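Local coordinates for protein superoxide dismutase (Anaplasma phagocytophilum, PDB 3JS4) that probably detoxifies superoxide by dismuting it to molecular oxygen and hydrogen peroxide, using an iron(III) ion seen bound at its active site, at residues Leu69-Leu74 with Asn100-Trp105; Gly75-Lys80 with Asn93-Ile98. All blocks are in the same frame, centred on the assembly; numbering follows the deposited sequence.

Contact 1 of 2, residues Leu69-Leu74 with Asn100-Trp105; sequences LGNESL and NHDFYW. With FE (Fe (III) ion), chain E.
Leu-74 and Asn-71 both face the carboxylate of Asp-102, and the direct touch is slight. Leu-74 CD1 lies 4.2 Å from Asp-102 OD2, an apolar methyl against a polar oxygen, and the two segments bury just 51 Å² between them.

The polar link runs through solvent. Asn-71 ND2 is 4.4 Å from Asp-102 OD2, too far for a direct bond, and water 1 stands between them, accepting from Asn-71 ND2 at 2.9 Å. Its second leg, to Asp-102 OD2, is unusually short, so the exact bridge geometry is doubtful. Asn-71 ND2 also donates to Glu-24 O, a backbone partner that ties the amide to the N-terminal loop.

Metal binding occupies another side of the same helix. His-101 NE2 binds the iron at 2.2 Å, while its ND1 is hydrogen-bonded to Gln-97 O one turn earlier, which fixes the rotation of the imidazole. The first torsion sets CG beside the backbone N and anti to the carbonyl carbon (chi1 -76°), carrying the ring off toward the metal. His-45, Asp-186 and His-190 complete the protein ligands, and water 2, 2.2 Å from the iron, is the fifth.

Within the helix, the Tyr-104 ring edge atom CD2 sits 3.7 Å above the plane of the Trp-105 ring, offset toward its rim.

Around this site, Leu-74 packs on Leu-57 and Asp-102 on His-50 of helix 39-60, while Phe-103 and Tyr-104 rest on strand 179-186 and Asn-100 on strand 149-156.

Contact 2 of 2, residues Gly75-Lys80 with Asn93-Ile98; sequences GDIVVK and NNAAQI
Val-78 and Ala-96 mark the closest backbone approach, with CA atoms 5.5 Å apart where the axes of the short helical segments 75-80 and 93-98 come within 8.6 Å and run roughly antiparallel, at 142°.

The side chains of helix 89-106 that meet Val-78 are the alanines Ala-95 and Ala-96, consistent with this close approach. Val-78 CG2 reaches over the peptide joining them, 3.8 Å from Ala-95 C and 3.6 Å from Ala-96 CA. With CG1 of Val-78 anti to the backbone N (chi1 170°), CG2 is left beside that N and turned to helix 89-106. The same methyl is 4.0 Å from Ala-95 CB and 4.1 Å from Ala-96 CB, so it touches both alanine methyls. The preceding residue, Ile-77, adds its CG2 methyl, 3.8 Å from Ala-95 CB. All four residues are buried; their side-chain contacts are all apolar, and no hydrogen bond crosses.

Gln-97 points away, its NE2 donating to Tyr-53 OH. Its position, four residues before the ligand His-101, is consistent with the active-site glutamine of iron superoxide dismutases. Helices 39-60 and 89-106, which carry His-45 and His-101, form the long arms of the alpha-hairpin domain; helix 74-83 lies in the connection between them and packs on the second arm.

Overall arrangement
Contacts 1 and 2 lie 8 Å apart, centre to centre, on the same side of the chain's centre and within the alpha-hairpin domain. Along the chain the order is 69-74, 75-80, 93-98, 100-105, so contact 2 falls within the span that contact 1 closes. Both use helix 89-106: contact 2 its earlier turns, contact 1 the later turns that bring His-101 to the iron. Leu-74 joins the two directly, with CD1 3.5 Å from Ile-98 CG2 and CD2 4.1 Å from Ala-95 CB. Leu-74, at the start of helix 74-83, thus bridges the close packing of contact 2 and the looser, partly water-mediated contact 1. Asp-186 and His-190, the other two protein ligands besides His-45, come later in the chain.

Contact 1 of 2, residues Leu69-Leu74 with Asn100-Trp105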
ATOM      1  N   LEU A  69      10.746  -7.237 -19.096  1.00 18.11           N
ATOM      2  CA  LEU A  69      11.083  -6.418 -17.924  1.00 18.22           C
ATOM      3  C   LEU A  69      10.713  -7.195 -16.672  1.00 17.69           C
ATOM      4  O   LEU A  69       9.885  -8.115 -16.729  1.00 17.74           O
ATOM      5  CB  LEU A  69      10.357  -5.055 -17.938  1.00 18.37           C
ATOM      6  CG  LEU A  69      10.719  -4.029 -19.025  1.00 18.53           C
ATOM      7  CD1 LEU A  69       9.967  -2.741 -18.771  1.00 18.24           C
ATOM      8  CD2 LEU A  69      12.221  -3.756 -19.080  1.00 18.82           C
ATOM      9  N   GLY A  70      11.326  -6.833 -15.549  1.00 17.09           N
ATOM     10  CA  GLY A  70      11.095  -7.550 -14.297  1.00 16.37           C
ATOM     11  C   GLY A  70      10.480  -6.649 -13.249  1.00 15.70           C
ATOM     12  O   GLY A  70      10.115  -5.500 -13.550  1.00 15.60           O
ATOM     13  N   ASN A  71      10.389  -7.152 -12.017  1.00 14.81           N
ATOM     14  CA  ASN A  71       9.732  -6.428 -10.917  1.00 14.86           C
ATOM     15  C   ASN A  71      10.299  -5.029 -10.633  1.00 14.76           C
ATOM     16  O   ASN A  71       9.577  -4.143 -10.210  1.00 14.13           O
ATOM     17  CB  ASN A  71       9.713  -7.278  -9.640  1.00 14.35           C
ATOM     18  CG  ASN A  71       8.669  -8.373  -9.688  1.00 15.07           C
ATOM     19  OD1 ASN A  71       8.354  -8.919 -10.749  1.00 15.58           O
ATOM     20  ND2 ASN A  71       8.123  -8.698  -8.539  1.00 15.45           N
ATOM     21  N   GLU A  72      11.595  -4.837 -10.890  1.00 15.52           N
ATOM     22  CA  GLU A  72      12.260  -3.554 -10.629  1.00 15.98           C
ATOM     23  C   GLU A  72      11.730  -2.450 -11.532  1.00 14.89           C
ATOM     24  O   GLU A  72      11.882  -1.266 -11.231  1.00 15.09           O
ATOM     25  CB  GLU A  72      13.777  -3.679 -10.816  1.00 16.33           C
ATOM     26  CG  GLU A  72      14.269  -5.119 -10.774  1.00 21.61           C
ATOM     27  CD  GLU A  72      14.084  -5.843 -12.111  1.00 25.63           C
ATOM     28  OE1 GLU A  72      14.335  -5.218 -13.167  1.00 27.48           O
ATOM     29  OE2 GLU A  72      13.691  -7.029 -12.101  1.00 25.18           O
ATOM     30  N   SER A  73      11.120  -2.840 -12.644  1.00 14.08           N
ATOM     31  CA  SER A  73      10.538  -1.872 -13.573  1.00 13.68           C
ATOM     32  C   SER A  73       9.089  -1.535 -13.238  1.00 12.71           C
ATOM     33  O   SER A  73       8.488  -0.713 -13.928  1.00 12.36           O
ATOM     34  CB  SER A  73      10.601  -2.387 -15.019  1.00 13.14           C
ATOM     35  OG  SER A  73      11.935  -2.537 -15.456  1.00 15.24           O
ATOM     36  N   LEU A  74       8.519  -2.160 -12.205  1.00 12.18           N
ATOM     37  CA  LEU A  74       7.080  -1.983 -11.942  1.00 12.11           C
ATOM     38  C   LEU A  74       6.678  -0.509 -11.809  1.00 12.44           C
ATOM     39  O   LEU A  74       5.681  -0.071 -12.415  1.00 12.37           O
ATOM     40  CB  LEU A  74       6.595  -2.836 -10.754  1.00 11.62           C
ATOM     41  CG  LEU A  74       6.366  -4.330 -11.033  1.00 11.04           C
ATOM     42  CD1 LEU A  74       6.102  -5.119  -9.746  1.00 10.47           C
ATOM     43  CD2 LEU A  74       5.211  -4.537 -12.035  1.00 10.65           C
ATOM     44  N   ASN A 100       1.350  -2.024  -5.540  1.00  6.01           N
ATOM     45  CA  ASN A 100       0.605  -1.692  -4.320  1.00  5.52           C
ATOM     46  C   ASN A 100       0.613  -2.804  -3.261  1.00  5.77           C
ATOM     47  O   ASN A 100       0.744  -2.538  -2.066  1.00  6.67           O
ATOM     48  CB  ASN A 100      -0.858  -1.397  -4.645  1.00  5.34           C
ATOM     49  CG  ASN A 100      -1.036  -0.162  -5.520  1.00  5.94           C
ATOM     50  OD1 ASN A 100      -0.166   0.696  -5.584  1.00  6.35           O
ATOM     51  ND2 ASN A 100      -2.195  -0.072  -6.184  1.00  4.52           N
ATOM     52  N   HIS A 101       0.392  -4.039  -3.685  1.00  5.52           N
ATOM     53  CA  HIS A 101       0.424  -5.168  -2.744  1.00  6.04           C
ATOM     54  C   HIS A 101       1.830  -5.382  -2.164  1.00  6.30           C
ATOM     55  O   HIS A 101       1.967  -5.648  -0.968  1.00  5.98           O
ATOM     56  CB  HIS A 101      -0.122  -6.453  -3.396  1.00  5.30           C
ATOM     57  CG  HIS A 101      -1.616  -6.458  -3.517  1.00  6.04           C
ATOM     58  ND1 HIS A 101      -2.274  -5.855  -4.574  1.00  6.74           N
ATOM     59  CD2 HIS A 101      -2.581  -6.922  -2.684  1.00  4.94           C
ATOM     60  CE1 HIS A 101      -3.581  -5.999  -4.410  1.00  6.94           C
ATOM     61  NE2 HIS A 101      -3.797  -6.616  -3.259  1.00  2.48           N
ATOM     62  N   ASP A 102       2.870  -5.243  -2.989  1.00  6.43           N
ATOM     63  CA  ASP A 102       4.244  -5.384  -2.477  1.00  7.41           C
ATOM     64  C   ASP A 102       4.413  -4.348  -1.349  1.00  7.00           C
ATOM     65  O   ASP A 102       4.959  -4.656  -0.282  1.00  6.59           O
ATOM     66  CB  ASP A 102       5.328  -5.130  -3.557  1.00  6.93           C
ATOM     67  CG  ASP A 102       5.485  -6.270  -4.581  1.00  9.59           C
ATOM     68  OD1 ASP A 102       4.991  -7.404  -4.397  1.00 10.21           O
ATOM     69  OD2 ASP A 102       6.150  -6.015  -5.613  1.00 10.83           O
ATOM     70  N   PHE A 103       3.947  -3.125  -1.589  1.00  6.72           N
ATOM     71  CA  PHE A 103       4.088  -2.027  -0.627  1.00  7.01           C
ATOM     72  C   PHE A 103       3.280  -2.322   0.638  1.00  7.30           C
ATOM     73  O   PHE A 103       3.723  -2.037   1.766  1.00  7.02           O
ATOM     74  CB  PHE A 103       3.568  -0.716  -1.249  1.00  7.13           C
ATOM     75  CG  PHE A 103       4.212   0.533  -0.677  1.00  7.62           C
ATOM     76  CD1 PHE A 103       5.539   0.831  -0.955  1.00  7.21           C
ATOM     77  CD2 PHE A 103       3.483   1.411   0.123  1.00  5.64           C
ATOM     78  CE1 PHE A 103       6.147   1.978  -0.428  1.00 10.08           C
ATOM     79  CE2 PHE A 103       4.066   2.558   0.641  1.00  7.70           C
ATOM     80  CZ  PHE A 103       5.406   2.854   0.352  1.00  9.86           C
ATOM     81  N   TYR A 104       2.087  -2.893   0.441  1.00  6.53           N
ATOM     82  CA  TYR A 104       1.189  -3.214   1.553  1.00  6.15           C
ATOM     83  C   TYR A 104       1.847  -4.227   2.488  1.00  6.75           C
ATOM     84  O   TYR A 104       1.782  -4.073   3.716  1.00  6.72           O
ATOM     85  CB  TYR A 104      -0.092  -3.806   0.974  1.00  5.55           C
ATOM     86  CG  TYR A 104      -1.124  -4.354   1.925  1.00  5.80           C
ATOM     87  CD1 TYR A 104      -1.678  -3.563   2.937  1.00  6.34           C
ATOM     88  CD2 TYR A 104      -1.617  -5.659   1.753  1.00  2.31           C
ATOM     89  CE1 TYR A 104      -2.676  -4.067   3.775  1.00  5.03           C
ATOM     90  CE2 TYR A 104      -2.618  -6.166   2.567  1.00  5.30           C
ATOM     91  CZ  TYR A 104      -3.150  -5.370   3.568  1.00  4.90           C
ATOM     92  OH  TYR A 104      -4.115  -5.888   4.376  1.00  5.16           O
ATOM     93  N   TRP A 105       2.431  -5.295   1.931  1.00  6.05           N
ATOM     94  CA  TRP A 105       3.038  -6.291   2.809  1.00  6.00           C
ATOM     95  C   TRP A 105       4.183  -5.712   3.625  1.00  6.48           C
ATOM     96  O   TRP A 105       4.367  -6.100   4.790  1.00  5.49           O
ATOM     97  CB  TRP A 105       3.498  -7.564   2.051  1.00  6.12           C
ATOM     98  CG  TRP A 105       2.418  -8.188   1.181  1.00  5.96           C
ATOM     99  CD1 TRP A 105       2.487  -8.430  -0.166  1.00  5.58           C
ATOM    100  CD2 TRP A 105       1.125  -8.641   1.602  1.00  6.01           C
ATOM    101  NE1 TRP A 105       1.326  -9.008  -0.602  1.00  5.15           N
ATOM    102  CE2 TRP A 105       0.476  -9.164   0.457  1.00  6.46           C
ATOM    103  CE3 TRP A 105       0.466  -8.697   2.850  1.00  5.46           C
ATOM    104  CZ2 TRP A 105      -0.813  -9.711   0.506  1.00  6.26           C
ATOM    105  CZ3 TRP A 105      -0.819  -9.222   2.901  1.00  6.06           C
ATOM    106  CH2 TRP A 105      -1.451  -9.720   1.726  1.00  5.20           C
TER
HETATM  107 FE    FE E 207      -5.710  -6.482  -2.170  1.00 15.35          FE
HETATM  108  O   HOH W   1       8.220  -7.248  -6.016  1.00 23.53           O
HETATM  109  O   HOH W   2      -6.319  -4.821  -3.560  1.00  9.76           O

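Contact 2 of 2, residues Gly75-Lys80 with Asn93-Ile98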
ATOM      1  N   GLY A  75       7.451   0.258 -11.035  1.00 12.87           N
ATOM      2  CA  GLY A  75       7.168   1.693 -10.833  1.00 13.04           C
ATOM      3  C   GLY A  75       7.123   2.458 -12.153  1.00 13.23           C
ATOM      4  O   GLY A  75       6.187   3.220 -12.400  1.00 13.82           O
ATOM      5  N   ASP A  76       8.108   2.213 -13.017  1.00 12.77           N
ATOM      6  CA  ASP A  76       8.163   2.795 -14.364  1.00 13.30           C
ATOM      7  C   ASP A  76       6.985   2.407 -15.260  1.00 12.22           C
ATOM      8  O   ASP A  76       6.464   3.233 -16.021  1.00 11.08           O
ATOM      9  CB  ASP A  76       9.461   2.365 -15.076  1.00 13.83           C
ATOM     10  CG  ASP A  76      10.687   3.122 -14.591  1.00 17.10           C
ATOM     11  OD1 ASP A  76      10.558   4.196 -13.948  1.00 19.54           O
ATOM     12  OD2 ASP A  76      11.800   2.630 -14.864  1.00 22.08           O
ATOM     13  N   ILE A  77       6.603   1.132 -15.190  1.00 10.77           N
ATOM     14  CA  ILE A  77       5.516   0.592 -16.009  1.00 10.32           C
ATOM     15  C   ILE A  77       4.187   1.224 -15.613  1.00  9.76           C
ATOM     16  O   ILE A  77       3.401   1.579 -16.479  1.00  8.64           O
ATOM     17  CB  ILE A  77       5.417  -0.956 -15.893  1.00 10.97           C
ATOM     18  CG1 ILE A  77       6.674  -1.601 -16.504  1.00 10.31           C
ATOM     19  CG2 ILE A  77       4.106  -1.473 -16.526  1.00 10.09           C
ATOM     20  CD1 ILE A  77       6.861  -3.047 -16.170  1.00 10.17           C
ATOM     21  N   VAL A  78       3.968   1.376 -14.303  1.00  8.56           N
ATOM     22  CA  VAL A  78       2.763   2.011 -13.786  1.00  8.40           C
ATOM     23  C   VAL A  78       2.533   3.383 -14.426  1.00  9.00           C
ATOM     24  O   VAL A  78       1.466   3.638 -14.975  1.00  9.06           O
ATOM     25  CB  VAL A  78       2.798   2.111 -12.238  1.00  8.25           C
ATOM     26  CG1 VAL A  78       1.673   2.986 -11.716  1.00  7.43           C
ATOM     27  CG2 VAL A  78       2.696   0.706 -11.617  1.00  8.20           C
ATOM     28  N   VAL A  79       3.550   4.246 -14.384  1.00  9.65           N
ATOM     29  CA  VAL A  79       3.416   5.598 -14.895  1.00 10.29           C
ATOM     30  C   VAL A  79       3.206   5.573 -16.416  1.00 10.51           C
ATOM     31  O   VAL A  79       2.278   6.199 -16.912  1.00 11.26           O
ATOM     32  CB  VAL A  79       4.631   6.467 -14.490  1.00 11.07           C
ATOM     33  CG1 VAL A  79       4.563   7.854 -15.130  1.00  9.68           C
ATOM     34  CG2 VAL A  79       4.729   6.561 -12.966  1.00 11.12           C
ATOM     35  N   LYS A  80       4.024   4.817 -17.143  1.00 10.82           N
ATOM     36  CA  LYS A  80       3.918   4.767 -18.611  1.00 11.92           C
ATOM     37  C   LYS A  80       2.571   4.222 -19.119  1.00 11.74           C
ATOM     38  O   LYS A  80       1.958   4.796 -20.034  1.00 12.28           O
ATOM     39  CB  LYS A  80       5.092   3.973 -19.195  1.00 12.51           C
ATOM     40  CG  LYS A  80       6.354   4.833 -19.404  1.00 14.56           C
ATOM     41  CD  LYS A  80       7.627   3.989 -19.373  1.00 18.53           C
ATOM     42  CE  LYS A  80       8.886   4.868 -19.402  1.00 21.59           C
ATOM     43  NZ  LYS A  80      10.104   4.030 -19.304  1.00 23.48           N
ATOM     44  N   ASN A  93      -3.613  -1.310 -14.511  1.00  6.91           N
ATOM     45  CA  ASN A  93      -4.345  -1.931 -13.399  1.00  8.30           C
ATOM     46  C   ASN A  93      -3.534  -3.063 -12.745  1.00  7.90           C
ATOM     47  O   ASN A  93      -3.464  -3.149 -11.511  1.00  7.96           O
ATOM     48  CB  ASN A  93      -5.683  -2.505 -13.882  1.00  7.65           C
ATOM     49  CG  ASN A  93      -6.700  -1.434 -14.259  1.00  9.92           C
ATOM     50  OD1 ASN A  93      -6.624  -0.282 -13.814  1.00  9.57           O
ATOM     51  ND2 ASN A  93      -7.696  -1.837 -15.055  1.00  8.76           N
ATOM     52  N   ASN A  94      -2.959  -3.953 -13.565  1.00  7.53           N
ATOM     53  CA  ASN A  94      -2.222  -5.102 -13.019  1.00  7.73           C
ATOM     54  C   ASN A  94      -0.850  -4.779 -12.420  1.00  7.70           C
ATOM     55  O   ASN A  94      -0.543  -5.258 -11.309  1.00  7.20           O
ATOM     56  CB  ASN A  94      -2.153  -6.281 -14.020  1.00  7.79           C
ATOM     57  CG  ASN A  94      -3.525  -6.908 -14.237  1.00  8.89           C
ATOM     58  OD1 ASN A  94      -3.950  -7.779 -13.474  1.00  9.61           O
ATOM     59  ND2 ASN A  94      -4.255  -6.413 -15.252  1.00  8.24           N
ATOM     60  N   ALA A  95      -0.049  -3.982 -13.141  1.00  6.56           N
ATOM     61  CA  ALA A  95       1.258  -3.527 -12.633  1.00  6.88           C
ATOM     62  C   ALA A  95       1.086  -2.744 -11.338  1.00  6.95           C
ATOM     63  O   ALA A  95       1.811  -2.972 -10.370  1.00  6.68           O
ATOM     64  CB  ALA A  95       1.979  -2.658 -13.663  1.00  6.84           C
ATOM     65  N   ALA A  96       0.103  -1.836 -11.318  1.00  6.63           N
ATOM     66  CA  ALA A  96      -0.149  -0.998 -10.150  1.00  6.56           C
ATOM     67  C   ALA A  96      -0.586  -1.857  -8.982  1.00  7.18           C
ATOM     68  O   ALA A  96      -0.119  -1.667  -7.848  1.00  6.67           O
ATOM     69  CB  ALA A  96      -1.226   0.118 -10.465  1.00  5.66           C
ATOM     70  N   GLN A  97      -1.467  -2.820  -9.241  1.00  6.82           N
ATOM     71  CA  GLN A  97      -1.878  -3.711  -8.147  1.00  6.19           C
ATOM     72  C   GLN A  97      -0.726  -4.546  -7.608  1.00  6.26           C
ATOM     73  O   GLN A  97      -0.662  -4.804  -6.393  1.00  5.91           O
ATOM     74  CB  GLN A  97      -3.112  -4.558  -8.511  1.00  5.74           C
ATOM     75  CG  GLN A  97      -4.423  -3.715  -8.582  1.00  5.43           C
ATOM     76  CD  GLN A  97      -4.870  -3.220  -7.219  1.00  6.32           C
ATOM     77  OE1 GLN A  97      -4.346  -2.239  -6.690  1.00  7.17           O
ATOM     78  NE2 GLN A  97      -5.861  -3.880  -6.656  1.00  4.32           N
ATOM     79  N   ILE A  98       0.212  -4.951  -8.474  1.00  6.96           N
ATOM     80  CA  ILE A  98       1.357  -5.721  -7.954  1.00  6.16           C
ATOM     81  C   ILE A  98       2.214  -4.825  -7.054  1.00  7.07           C
ATOM     82  O   ILE A  98       2.578  -5.201  -5.925  1.00  6.34           O
ATOM     83  CB  ILE A  98       2.260  -6.323  -9.056  1.00  6.44           C
ATOM     84  CG1 ILE A  98       1.508  -7.341  -9.927  1.00  5.64           C
ATOM     85  CG2 ILE A  98       3.476  -7.002  -8.397  1.00  5.24           C
ATOM     86  CD1 ILE A  98       2.274  -7.655 -11.273  1.00  6.93           C
TER